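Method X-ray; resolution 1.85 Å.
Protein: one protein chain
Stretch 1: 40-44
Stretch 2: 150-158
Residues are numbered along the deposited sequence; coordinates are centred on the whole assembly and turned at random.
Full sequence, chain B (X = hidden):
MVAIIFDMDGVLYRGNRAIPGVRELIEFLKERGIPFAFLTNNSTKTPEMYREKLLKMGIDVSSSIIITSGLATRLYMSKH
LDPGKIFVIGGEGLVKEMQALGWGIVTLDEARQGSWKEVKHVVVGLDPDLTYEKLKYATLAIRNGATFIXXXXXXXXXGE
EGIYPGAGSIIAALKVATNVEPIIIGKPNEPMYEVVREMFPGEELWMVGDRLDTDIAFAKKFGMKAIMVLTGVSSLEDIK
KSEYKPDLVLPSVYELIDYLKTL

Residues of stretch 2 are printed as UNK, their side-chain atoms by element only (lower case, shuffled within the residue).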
ATOM      1  N   THR B  40      -0.339 -23.234   1.054  1.00 16.11           N
ATOM      2  CA  THR B  40       0.089 -22.045   0.323  1.00 16.26           C
ATOM      3  C   THR B  40      -0.650 -20.764   0.731  1.00 17.00           C
ATOM      4  O   THR B  40      -1.863 -20.784   0.967  1.00 15.15           O
ATOM      5  CB  THR B  40      -0.087 -22.231  -1.201  1.00 15.96           C
ATOM      6  OG1 THR B  40       0.336 -21.041  -1.876  1.00 16.28           O
ATOM      7  CG2 THR B  40      -1.544 -22.507  -1.551  1.00 15.33           C
ATOM      8  N   ASN B  41       0.095 -19.660   0.819  1.00 17.03           N
ATOM      9  CA  ASN B  41      -0.441 -18.351   1.155  1.00 17.00           C
ATOM     10  C   ASN B  41      -1.157 -17.728  -0.040  1.00 17.77           C
ATOM     11  O   ASN B  41      -1.851 -16.725   0.071  1.00 16.15           O
ATOM     12  CB  ASN B  41       0.721 -17.457   1.591  1.00 13.64           C
ATOM     13  CG  ASN B  41       0.784 -17.413   3.095  1.00 13.94           C
ATOM     14  OD1 ASN B  41       0.030 -18.081   3.796  1.00 15.75           O
ATOM     15  ND2 ASN B  41       1.725 -16.597   3.600  1.00 12.91           N
ATOM     16  N   ASN B  42      -0.960 -18.319  -1.213  1.00 18.26           N
ATOM     17  CA  ASN B  42      -1.553 -17.778  -2.431  1.00 20.88           C
ATOM     18  C   ASN B  42      -3.061 -18.027  -2.432  1.00 20.68           C
ATOM     19  O   ASN B  42      -3.509 -19.140  -2.173  1.00 22.48           O
ATOM     20  CB  ASN B  42      -0.905 -18.422  -3.661  1.00 21.57           C
ATOM     21  CG  ASN B  42      -1.080 -17.590  -4.918  1.00 24.15           C
ATOM     22  OD1 ASN B  42      -2.199 -17.255  -5.304  1.00 24.27           O
ATOM     23  ND2 ASN B  42       0.033 -17.250  -5.562  1.00 25.99           N
ATOM     24  N   SER B  43      -3.845 -16.993  -2.720  1.00 20.07           N
ATOM     25  CA  SER B  43      -5.298 -17.142  -2.717  1.00 20.00           C
ATOM     26  C   SER B  43      -5.963 -16.979  -4.082  1.00 20.32           C
ATOM     27  O   SER B  43      -7.197 -16.969  -4.175  1.00 20.25           O
ATOM     28  CB  SER B  43      -5.921 -16.141  -1.743  1.00 21.24           C
ATOM     29  OG  SER B  43      -5.758 -14.813  -2.211  1.00 21.13           O
ATOM     30  N   THR B  44      -5.159 -16.862  -5.134  1.00 19.51           N
ATOM     31  CA  THR B  44      -5.711 -16.689  -6.485  1.00 19.08           C
ATOM     32  C   THR B  44      -6.292 -17.986  -7.086  1.00 20.30           C
ATOM     33  O   THR B  44      -7.086 -17.968  -8.020  1.00 19.50           O
ATOM     34  CB  THR B  44      -4.622 -16.129  -7.408  1.00 19.73           C
ATOM     35  OG1 THR B  44      -3.570 -17.087  -7.524  1.00 20.78           O
ATOM     36  CG2 THR B  44      -4.049 -14.828  -6.840  1.00 19.83           C
ATOM     37  N   UNK B 150      -7.240  -9.936   5.530  1.00 13.34           N
ATOM     38  CA  UNK B 150      -6.238 -10.124   4.494  1.00 14.30           C
ATOM     39  C   UNK B 150      -5.899 -11.599   4.383  1.00 15.68           C
ATOM     40  O   UNK B 150      -5.675 -12.248   5.396  1.00 15.44           O
ATOM     41  N   UNK B 151      -5.858 -12.142   3.168  1.00 14.64           N
ATOM     42  CA  UNK B 151      -5.557 -13.562   3.022  1.00 15.22           C
ATOM     43  C   UNK B 151      -4.150 -13.943   3.468  1.00 14.22           C
ATOM     44  O   UNK B 151      -3.964 -14.979   4.096  1.00 13.57           O
ATOM     45  c   UNK B 151      -5.762 -14.059   1.564  1.00 15.30           C
ATOM     46  o   UNK B 151      -4.890 -13.349   0.678  1.00 18.42           O
ATOM     47  c   UNK B 151      -7.210 -13.861   1.134  1.00 16.52           C
ATOM     48  N   UNK B 152      -3.167 -13.110   3.149  1.00 14.41           N
ATOM     49  CA  UNK B 152      -1.786 -13.399   3.518  1.00 15.19           C
ATOM     50  C   UNK B 152      -0.952 -12.126   3.536  1.00 15.39           C
ATOM     51  O   UNK B 152      -1.286 -11.146   2.875  1.00 15.70           O
ATOM     52  n   UNK B 152      -0.148 -13.758   0.485  1.00 14.44           N
ATOM     53  c   UNK B 152      -1.291 -13.992   1.116  1.00 16.46           C
ATOM     54  o   UNK B 152      -2.386 -13.868   0.575  1.00 13.98           O
ATOM     55  c   UNK B 152      -1.187 -14.423   2.552  1.00 14.09           C
ATOM     56  N   UNK B 153       0.155 -12.131   4.294  1.00 16.91           N
ATOM     57  CA  UNK B 153       1.067 -10.995   4.446  1.00 16.84           C
ATOM     58  C   UNK B 153       2.164 -10.790   3.404  1.00 16.26           C
ATOM     59  O   UNK B 153       2.762  -9.724   3.363  1.00 17.48           O
ATOM     60  c   UNK B 153       1.653 -11.234   5.828  1.00 19.07           C
ATOM     61  c   UNK B 153       1.830 -12.727   5.814  1.00 17.59           C
ATOM     62  c   UNK B 153       0.516 -13.213   5.231  1.00 16.05           C
ATOM     63  N   UNK B 154       2.422 -11.793   2.570  1.00 15.98           N
ATOM     64  CA  UNK B 154       3.491 -11.696   1.578  1.00 15.41           C
ATOM     65  C   UNK B 154       3.598 -10.358   0.857  1.00 17.26           C
ATOM     66  O   UNK B 154       2.703  -9.949   0.120  1.00 15.86           O
ATOM     67  c   UNK B 154       3.309 -14.189   1.187  1.00 14.82           C
ATOM     68  c   UNK B 154       3.351 -12.813   0.550  1.00 14.87           C
ATOM     69  o   UNK B 154       2.287 -14.507   1.824  1.00 15.09           O
ATOM     70  o   UNK B 154       4.294 -14.948   1.055  1.00 16.26           O
ATOM     71  N   UNK B 155       4.721  -9.683   1.076  1.00 16.07           N
ATOM     72  CA  UNK B 155       4.975  -8.401   0.445  1.00 15.96           C
ATOM     73  C   UNK B 155       5.098  -8.568  -1.064  1.00 16.79           C
ATOM     74  O   UNK B 155       4.734  -7.669  -1.819  1.00 15.18           O
ATOM     75  c   UNK B 155       6.264  -7.804   0.993  1.00 14.63           C
ATOM     76  N   UNK B 156       5.622  -9.721  -1.489  1.00 17.54           N
ATOM     77  CA  UNK B 156       5.854 -10.007  -2.906  1.00 17.25           C
ATOM     78  C   UNK B 156       5.750 -11.487  -3.260  1.00 17.82           C
ATOM     79  O   UNK B 156       5.681 -12.344  -2.370  1.00 17.96           O
ATOM     80  o   UNK B 156       8.236 -10.385  -2.657  1.00 21.04           O
ATOM     81  c   UNK B 156       7.534  -8.108  -2.950  1.00 18.78           C
ATOM     82  c   UNK B 156       7.272  -9.562  -3.325  1.00 19.41           C
ATOM     83  N   UNK B 157       5.741 -11.777  -4.563  1.00 18.30           N
ATOM     84  CA  UNK B 157       5.727 -13.145  -5.068  1.00 19.14           C
ATOM     85  C   UNK B 157       6.337 -13.037  -6.474  1.00 20.93           C
ATOM     86  O   UNK B 157       6.285 -11.979  -7.107  1.00 20.93           O
ATOM     87  c   UNK B 157       3.444 -13.580  -6.370  1.00 21.91           C
ATOM     88  c   UNK B 157       4.314 -13.721  -5.120  1.00 20.15           C
ATOM     89  c   UNK B 157       2.142 -14.389  -6.210  1.00 23.07           C
ATOM     90  c   UNK B 157       3.134 -12.124  -6.614  1.00 23.34           C
ATOM     91  N   UNK B 158       6.965 -14.110  -6.971  1.00 20.70           N
ATOM     92  CA  UNK B 158       7.592 -14.109  -8.302  1.00 21.98           C
ATOM     93  C   UNK B 158       6.621 -13.859  -9.441  1.00 21.88           C
ATOM     94  O   UNK B 158       5.495 -14.350  -9.418  1.00 22.73           O
ATOM     95  c   UNK B 158       8.498 -15.856  -6.973  1.00 23.53           C
ATOM     96  c   UNK B 158       7.221 -15.380  -6.280  1.00 22.16           C
ATOM     97  c   UNK B 158       8.227 -15.492  -8.395  1.00 22.19           C
TER
HETATM   98  O   HOH W   1      -2.924 -13.768  -2.119  1.00 23.63           O

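Position 150 has backbone atoms and nothing more, and it makes no contact with stretch 1. The absence of any side-chain atom identifies Gly 150, on which the contact makes no demand.

Position 151 carries two carbons and one oxygen, the first carbon bearing both the oxygen and the other carbon. Its CB points toward stretch 1, and its oxygen lies 3.4 Å from OG of Ser 43. This beta-branched alcohol is Thr 151, whose short hydroxyl can sit near Ser 43 while donating a hydrogen bond to the side-chain oxygen of position 152 (2.6 Å).

Position 152 has two carbons, the second carrying one oxygen and one nitrogen. Its CB packs 3.6 Å from CG of Asn 41, and its oxygen lies 3.0 Å from the backbone O of Asn 41; both oxygens are acceptors, so this approach is no bond. The carboxamide makes it Asn 152, suited to a place that calls for both an acceptor and a donor. OD1 accepts hydrogen bonds from OG1 of Thr 151 and from water 1 (2.7 Å), while ND2 faces the other way.

At position 153 three carbons close a ring onto the backbone nitrogen, and the ring carbon bonded to that nitrogen sits 3.9 Å from ND2 of Asn 41. This is Pro 153, whose ring restrains phi, here -85°, as the chain turns.

Position 154 shows two carbons, the second carrying two oxygens, one of them 2.8 Å from ND2 of Asn 41. The carboxylate is that of Asp 154, an acceptor at both oxygens. OD2 receives ND2 of Asn 41 across the contact and ND2 of Asn 152 at 2.9 Å, so one oxygen gathers two amide donors.

Positions 155, with a single carbon, and 156, with two carbons and an oxygen on the first, are out of reach of stretch 1. They are Ala 155 and Thr 156, and the contact makes no demand on either side chain.

Position 157 has four carbons, forked at the second, and no polar atom; a terminal carbon comes within 3.6 Å of ND2 of Asn 42. This is Leu 157, long enough to bring CD1 into van der Waals contact.

Position 158 again has three carbons closed onto the backbone nitrogen and does not touch stretch 1. Pro 158 belongs to the strand begun at Thr 156; the contact asks nothing of its ring.

The contact is small, burying 274 Å² in all, and mainly polar. A direct hydrogen bond joins ND2 of Asn 41 to OD2 of Asp 154, and Asn 152 steadies the receiving carboxylate. Water 1 adds another link, hydrogen-bonding to OG of Ser 43 at 3.0 Å and donating to OD1 of Asn 152. Leu 157 packs an apolar carbon against the amide end of Asn 42, whose OD1 is engaged by N and OG1 of Thr 44.

Stretch 2 (150-158) GTNPDATLP
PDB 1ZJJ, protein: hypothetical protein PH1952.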